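Local coordinates for YrdC-like domain-containing protein (Streptococcus mutans, PDB 3L7V) that is of unconfirmed function but belongs to the YrdC-like family and may bind double-stranded RNA, with a suggested role in tRNA modification, at residues G57-C62 against Y68-S73; R104-L109 against E175-E180. All coordinates share one frame; numbering follows the deposited sequence.

From the N terminus, the chain first forms interaction 1, where 57-62 and 68-73 pair with only five residues between them, three of these still strand, to make the β-hairpin of strands 59-64 and 67-72. Interaction 2 opens after this hairpin has closed, at the end of helix 100-106, and closes 65 intervening residues later on helix 167-180. The two loops therefore follow in series, neither nested nor crossed. They still meet in space: Met176, on the helix that completes interaction 2, packs its CE against Ser73 OG at the end of the hairpin, at 3.6 Å. Helix 167-180 thus links the paired strands to the distant helix 100-106.

Interaction 1 (G57-C62 against Y68-S73); sequences GGVIVC and YIIMTS
The ring of Tyr68 reaches Val61 at its CD2 corner, 4.1 Å from Val61 CG1, with the two side chains at about a right angle, while its hydroxyl bonds to Asp218. Ile69 and Cys62 form a hydrogen-bonded antiparallel pair: Ile69 N meets Cys62 O at 2.9 Å almost straight, whereas the return bond from Cys62 N to Ile69 O is bent to 143°. Ile70 splits its branches between two valines. With CG2 anti to the backbone N, that methyl leans on Val59 CG1 at 3.6 Å, and CG1 faces Val61 CG2 at 4.1 Å. Next comes the pair Met71-Ile60, whose Met71 N to Ile60 O bond is 3.0 Å long and nearly linear. In the selenomethionine Met71, CG stands anti to the carbonyl carbon (chi1 -81°) and the chain runs on extended through chi2, which brings SE to 3.9 Å from Cys62 SG. Beyond Thr72, a water replaces direct pairing, accepting from Ser73 N at 2.9 Å and also bonding to Gly58 O. This antiparallel β-hairpin lies within the mixed sheet, between strands 213-216 and 185-188. Helix 75-85 touches Val59, Ile70 and Thr72 on one face; helix 167-180 meets Met71 on the other.

Interaction 2 (R104-L109 against E175-E180); sequences RALAQL and EMWEKE
The indole of Trp177 presents its benzo ring to two aliphatic side chains, both approaching obliquely. Ala105 CB comes to CZ2 of Trp177 at 4.4 Å, and Leu106 CD2 comes to CH2 of the same ring, also at 4.4 Å. The tryptophan reaches them because its CG stands anti to the backbone N (chi1 -178°), carrying the ring out from helix 167-180 toward helix 100-106. No hydrogen bond spans this small apolar contact, which buries 88 Å² in all, and the backbones stay well apart: the CA atoms of Ala105 and Trp177 are 11.3 Å from each other. Leu106 lies deeper than Ala105, also touching Phe161 of strand 158-163 and Met183 in the loop that follows helix 167-180, and it is the last helical residue before the chain turns away at Ala107. A single large aromatic thus joins the C-terminal end of helix 100-106 to the last turns of helix 167-180, a helix-to-helix contact in the α/β fold of this YrdC-like protein.

Interaction 1 (G57-C62 against Y68-S73)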
loop_
_atom_site.group_PDB
_atom_site.type_symbol
_atom_site.label_atom_id
_atom_site.label_comp_id
_atom_site.label_asym_id
_atom_site.label_seq_id
_atom_site.Cartn_x
_atom_site.Cartn_y
_atom_site.Cartn_z
ATOM N N GLY A 57 15.563 12.349 -1.517
ATOM C CA GLY A 57 16.110 11.103 -0.997
ATOM C C GLY A 57 15.675 10.696 0.409
ATOM O O GLY A 57 16.233 9.772 0.997
ATOM N N GLY A 58 14.686 11.381 0.964
ATOM C CA GLY A 58 14.242 11.086 2.319
ATOM C C GLY A 58 13.628 9.703 2.469
ATOM O O GLY A 58 12.949 9.219 1.559
ATOM N N VAL A 59 13.872 9.083 3.625
ATOM C CA VAL A 59 13.386 7.739 3.967
ATOM C C VAL A 59 13.061 7.650 5.463
ATOM O O VAL A 59 13.914 7.963 6.307
ATOM C CB VAL A 59 14.440 6.639 3.680
ATOM C CG1 VAL A 59 13.917 5.282 4.122
ATOM C CG2 VAL A 59 14.848 6.611 2.206
ATOM N N ILE A 60 11.842 7.210 5.790
ATOM C CA ILE A 60 11.438 7.022 7.183
ATOM C C ILE A 60 10.842 5.637 7.467
ATOM O O ILE A 60 10.484 4.908 6.541
ATOM C CB ILE A 60 10.429 8.109 7.641
ATOM C CG1 ILE A 60 9.048 7.876 7.019
ATOM C CG2 ILE A 60 10.935 9.514 7.308
ATOM C CD1 ILE A 60 8.023 8.845 7.522
ATOM N N VAL A 61 10.767 5.279 8.756
ATOM C CA VAL A 61 10.018 4.103 9.199
ATOM C C VAL A 61 8.750 4.589 9.905
ATOM O O VAL A 61 8.796 5.599 10.607
ATOM C CB VAL A 61 10.859 3.169 10.112
ATOM C CG1 VAL A 61 9.952 2.320 10.992
ATOM C CG2 VAL A 61 11.788 2.267 9.273
ATOM N N CYS A 62 7.631 3.876 9.708
ATOM C CA CYS A 62 6.299 4.349 10.103
ATOM C C CYS A 62 5.336 3.201 10.433
ATOM O O CYS A 62 5.286 2.215 9.703
ATOM C CB CYS A 62 5.721 5.200 8.959
ATOM S SG CYS A 62 4.041 5.886 9.154
ATOM N N TYR A 68 5.009 -2.353 10.695
ATOM C CA TYR A 68 5.896 -1.236 10.307
ATOM C C TYR A 68 6.274 -1.255 8.815
ATOM O O TYR A 68 6.524 -2.323 8.249
ATOM C CB TYR A 68 7.164 -1.188 11.206
ATOM C CG TYR A 68 6.826 -0.700 12.607
ATOM C CD1 TYR A 68 6.532 -1.593 13.630
ATOM C CD2 TYR A 68 6.736 0.664 12.884
ATOM C CE1 TYR A 68 6.187 -1.137 14.903
ATOM C CE2 TYR A 68 6.389 1.127 14.142
ATOM C CZ TYR A 68 6.120 0.222 15.149
ATOM O OH TYR A 68 5.769 0.686 16.395
ATOM N N ILE A 69 6.283 -0.069 8.192
ATOM C CA ILE A 69 6.688 0.095 6.793
ATOM C C ILE A 69 7.828 1.105 6.634
ATOM O O ILE A 69 7.978 2.025 7.444
ATOM C CB ILE A 69 5.515 0.572 5.868
ATOM C CG1 ILE A 69 4.935 1.910 6.357
ATOM C CG2 ILE A 69 4.449 -0.495 5.740
ATOM C CD1 ILE A 69 3.652 2.363 5.637
ATOM N N ILE A 70 8.619 0.915 5.580
ATOM C CA ILE A 70 9.548 1.932 5.099
ATOM C C ILE A 70 8.886 2.779 3.990
ATOM O O ILE A 70 8.308 2.232 3.055
ATOM C CB ILE A 70 10.847 1.276 4.575
ATOM C CG1 ILE A 70 11.415 0.336 5.645
ATOM C CG2 ILE A 70 11.864 2.348 4.149
ATOM C CD1 ILE A 70 12.427 -0.676 5.134
HETATM N N MSE A 71 8.982 4.104 4.110
HETATM C CA MSE A 71 8.296 5.072 3.245
HETATM C C MSE A 71 9.268 6.039 2.559
HETATM O O MSE A 71 10.168 6.593 3.214
HETATM C CB MSE A 71 7.332 5.931 4.077
HETATM C CG MSE A 71 5.988 5.327 4.413
HETATM SE SE MSE A 71 4.829 6.608 5.372
HETATM C CE MSE A 71 5.240 8.233 4.336
ATOM N N THR A 72 9.061 6.268 1.257
ATOM C CA THR A 72 9.847 7.231 0.462
ATOM C C THR A 72 9.015 7.838 -0.677
ATOM O O THR A 72 7.900 7.380 -0.953
ATOM C CB THR A 72 11.163 6.619 -0.130
ATOM O OG1 THR A 72 10.866 5.513 -0.995
ATOM C CG2 THR A 72 12.066 6.145 0.968
ATOM N N SER A 73 9.559 8.863 -1.336
ATOM C CA SER A 73 8.838 9.539 -2.416
ATOM C C SER A 73 9.643 9.822 -3.706
ATOM O O SER A 73 9.154 10.522 -4.590
ATOM C CB SER A 73 8.156 10.817 -1.902
ATOM O OG SER A 73 9.098 11.845 -1.675
HETATM O O HOH W 1 11.721 10.723 -0.719
#

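Interaction 2 (R104-L109 against E175-E180)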
loop_
_atom_site.group_PDB
_atom_site.type_symbol
_atom_site.label_atom_id
_atom_site.label_comp_id
_atom_site.label_asym_id
_atom_site.label_seq_id
_atom_site.Cartn_x
_atom_site.Cartn_y
_atom_site.Cartn_z
ATOM N N ARG A 104 -8.567 7.819 -8.193
ATOM C CA ARG A 104 -9.264 7.988 -9.471
ATOM C C ARG A 104 -8.463 8.786 -10.501
ATOM O O ARG A 104 -8.662 8.632 -11.706
ATOM C CB ARG A 104 -10.629 8.643 -9.257
ATOM C CG ARG A 104 -11.619 7.810 -8.452
ATOM C CD ARG A 104 -12.947 8.545 -8.320
ATOM N NE ARG A 104 -13.952 7.783 -7.589
ATOM C CZ ARG A 104 -14.559 8.195 -6.479
ATOM N NH1 ARG A 104 -14.280 9.380 -5.948
ATOM N NH2 ARG A 104 -15.466 7.423 -5.910
ATOM N N ALA A 105 -7.555 9.631 -10.030
ATOM C CA ALA A 105 -6.650 10.342 -10.935
ATOM C C ALA A 105 -5.569 9.460 -11.560
ATOM O O ALA A 105 -5.064 9.788 -12.633
ATOM C CB ALA A 105 -5.998 11.550 -10.223
ATOM N N LEU A 106 -5.218 8.350 -10.897
ATOM C CA LEU A 106 -4.034 7.548 -11.265
ATOM C C LEU A 106 -4.299 6.170 -11.903
ATOM O O LEU A 106 -3.559 5.732 -12.787
ATOM C CB LEU A 106 -3.118 7.354 -10.041
ATOM C CG LEU A 106 -2.515 8.575 -9.334
ATOM C CD1 LEU A 106 -1.451 8.155 -8.305
ATOM C CD2 LEU A 106 -1.926 9.542 -10.339
ATOM N N ALA A 107 -5.334 5.482 -11.444
ATOM C CA ALA A 107 -5.582 4.099 -11.852
ATOM C C ALA A 107 -6.808 3.957 -12.746
ATOM O O ALA A 107 -7.771 4.689 -12.580
ATOM C CB ALA A 107 -5.729 3.197 -10.602
ATOM N N GLN A 108 -6.759 3.016 -13.690
ATOM C CA GLN A 108 -7.920 2.669 -14.515
ATOM C C GLN A 108 -8.931 1.894 -13.670
ATOM O O GLN A 108 -8.544 1.007 -12.888
ATOM C CB GLN A 108 -7.514 1.776 -15.699
ATOM C CG GLN A 108 -6.635 2.418 -16.743
ATOM C CD GLN A 108 -6.254 1.458 -17.858
ATOM O OE1 GLN A 108 -7.013 0.558 -18.215
ATOM N NE2 GLN A 108 -5.064 1.639 -18.402
ATOM N N LEU A 109 -10.214 2.199 -13.857
ATOM C CA LEU A 109 -11.292 1.641 -13.029
ATOM C C LEU A 109 -12.537 1.286 -13.862
ATOM O O LEU A 109 -12.755 1.856 -14.937
ATOM C CB LEU A 109 -11.697 2.666 -11.959
ATOM C CG LEU A 109 -11.091 2.709 -10.546
ATOM C CD1 LEU A 109 -9.844 1.890 -10.423
ATOM C CD2 LEU A 109 -10.839 4.137 -10.096
ATOM N N GLU A 175 -1.238 15.008 3.046
ATOM C CA GLU A 175 -0.526 16.288 2.943
ATOM C C GLU A 175 0.341 16.368 1.694
ATOM O O GLU A 175 0.348 17.386 1.009
ATOM C CB GLU A 175 0.356 16.537 4.170
ATOM C CG GLU A 175 -0.367 17.172 5.338
ATOM C CD GLU A 175 -0.871 18.571 5.029
ATOM O OE1 GLU A 175 -0.089 19.382 4.500
ATOM O OE2 GLU A 175 -2.047 18.864 5.330
HETATM N N MSE A 176 1.096 15.308 1.415
HETATM C CA MSE A 176 1.971 15.293 0.240
HETATM C C MSE A 176 1.158 15.470 -1.043
HETATM O O MSE A 176 1.506 16.285 -1.902
HETATM C CB MSE A 176 2.819 14.021 0.186
HETATM C CG MSE A 176 3.978 13.961 1.213
HETATM SE SE MSE A 176 5.557 15.079 0.767
HETATM C CE MSE A 176 6.415 14.001 -0.629
ATOM N N TRP A 177 0.067 14.722 -1.165
ATOM C CA TRP A 177 -0.810 14.849 -2.331
ATOM C C TRP A 177 -1.468 16.236 -2.476
ATOM O O TRP A 177 -1.332 16.897 -3.502
ATOM C CB TRP A 177 -1.898 13.770 -2.320
ATOM C CG TRP A 177 -2.784 13.848 -3.521
ATOM C CD1 TRP A 177 -4.065 14.324 -3.565
ATOM C CD2 TRP A 177 -2.445 13.476 -4.867
ATOM N NE1 TRP A 177 -4.545 14.257 -4.847
ATOM C CE2 TRP A 177 -3.575 13.742 -5.668
ATOM C CE3 TRP A 177 -1.297 12.942 -5.471
ATOM C CZ2 TRP A 177 -3.597 13.489 -7.049
ATOM C CZ3 TRP A 177 -1.319 12.687 -6.850
ATOM C CH2 TRP A 177 -2.463 12.967 -7.620
ATOM N N GLU A 178 -2.191 16.664 -1.448
ATOM C CA GLU A 178 -3.006 17.870 -1.550
ATOM C C GLU A 178 -2.177 19.158 -1.543
ATOM O O GLU A 178 -2.558 20.144 -2.154
ATOM C CB GLU A 178 -4.073 17.899 -0.447
ATOM C CG GLU A 178 -5.288 17.015 -0.732
ATOM C CD GLU A 178 -6.287 16.939 0.431
ATOM O OE1 GLU A 178 -6.120 17.671 1.430
ATOM O OE2 GLU A 178 -7.248 16.139 0.346
ATOM N N LYS A 179 -1.035 19.152 -0.869
ATOM C CA LYS A 179 -0.270 20.386 -0.744
ATOM C C LYS A 179 1.003 20.463 -1.576
ATOM O O LYS A 179 1.598 21.528 -1.688
ATOM C CB LYS A 179 0.001 20.725 0.726
ATOM C CG LYS A 179 -1.282 21.017 1.492
ATOM C CD LYS A 179 -1.022 21.693 2.825
ATOM C CE LYS A 179 -2.338 22.139 3.469
ATOM N NZ LYS A 179 -3.351 21.037 3.584
ATOM N N GLU A 180 1.414 19.363 -2.189
ATOM C CA GLU A 180 2.628 19.399 -2.998
ATOM C C GLU A 180 2.440 18.659 -4.312
ATOM O O GLU A 180 3.326 18.655 -5.166
ATOM C CB GLU A 180 3.811 18.799 -2.225
ATOM C CG GLU A 180 4.058 19.442 -0.878
ATOM C CD GLU A 180 4.910 20.697 -0.986
ATOM O OE1 GLU A 180 5.655 20.816 -1.982
ATOM O OE2 GLU A 180 4.849 21.551 -0.072
#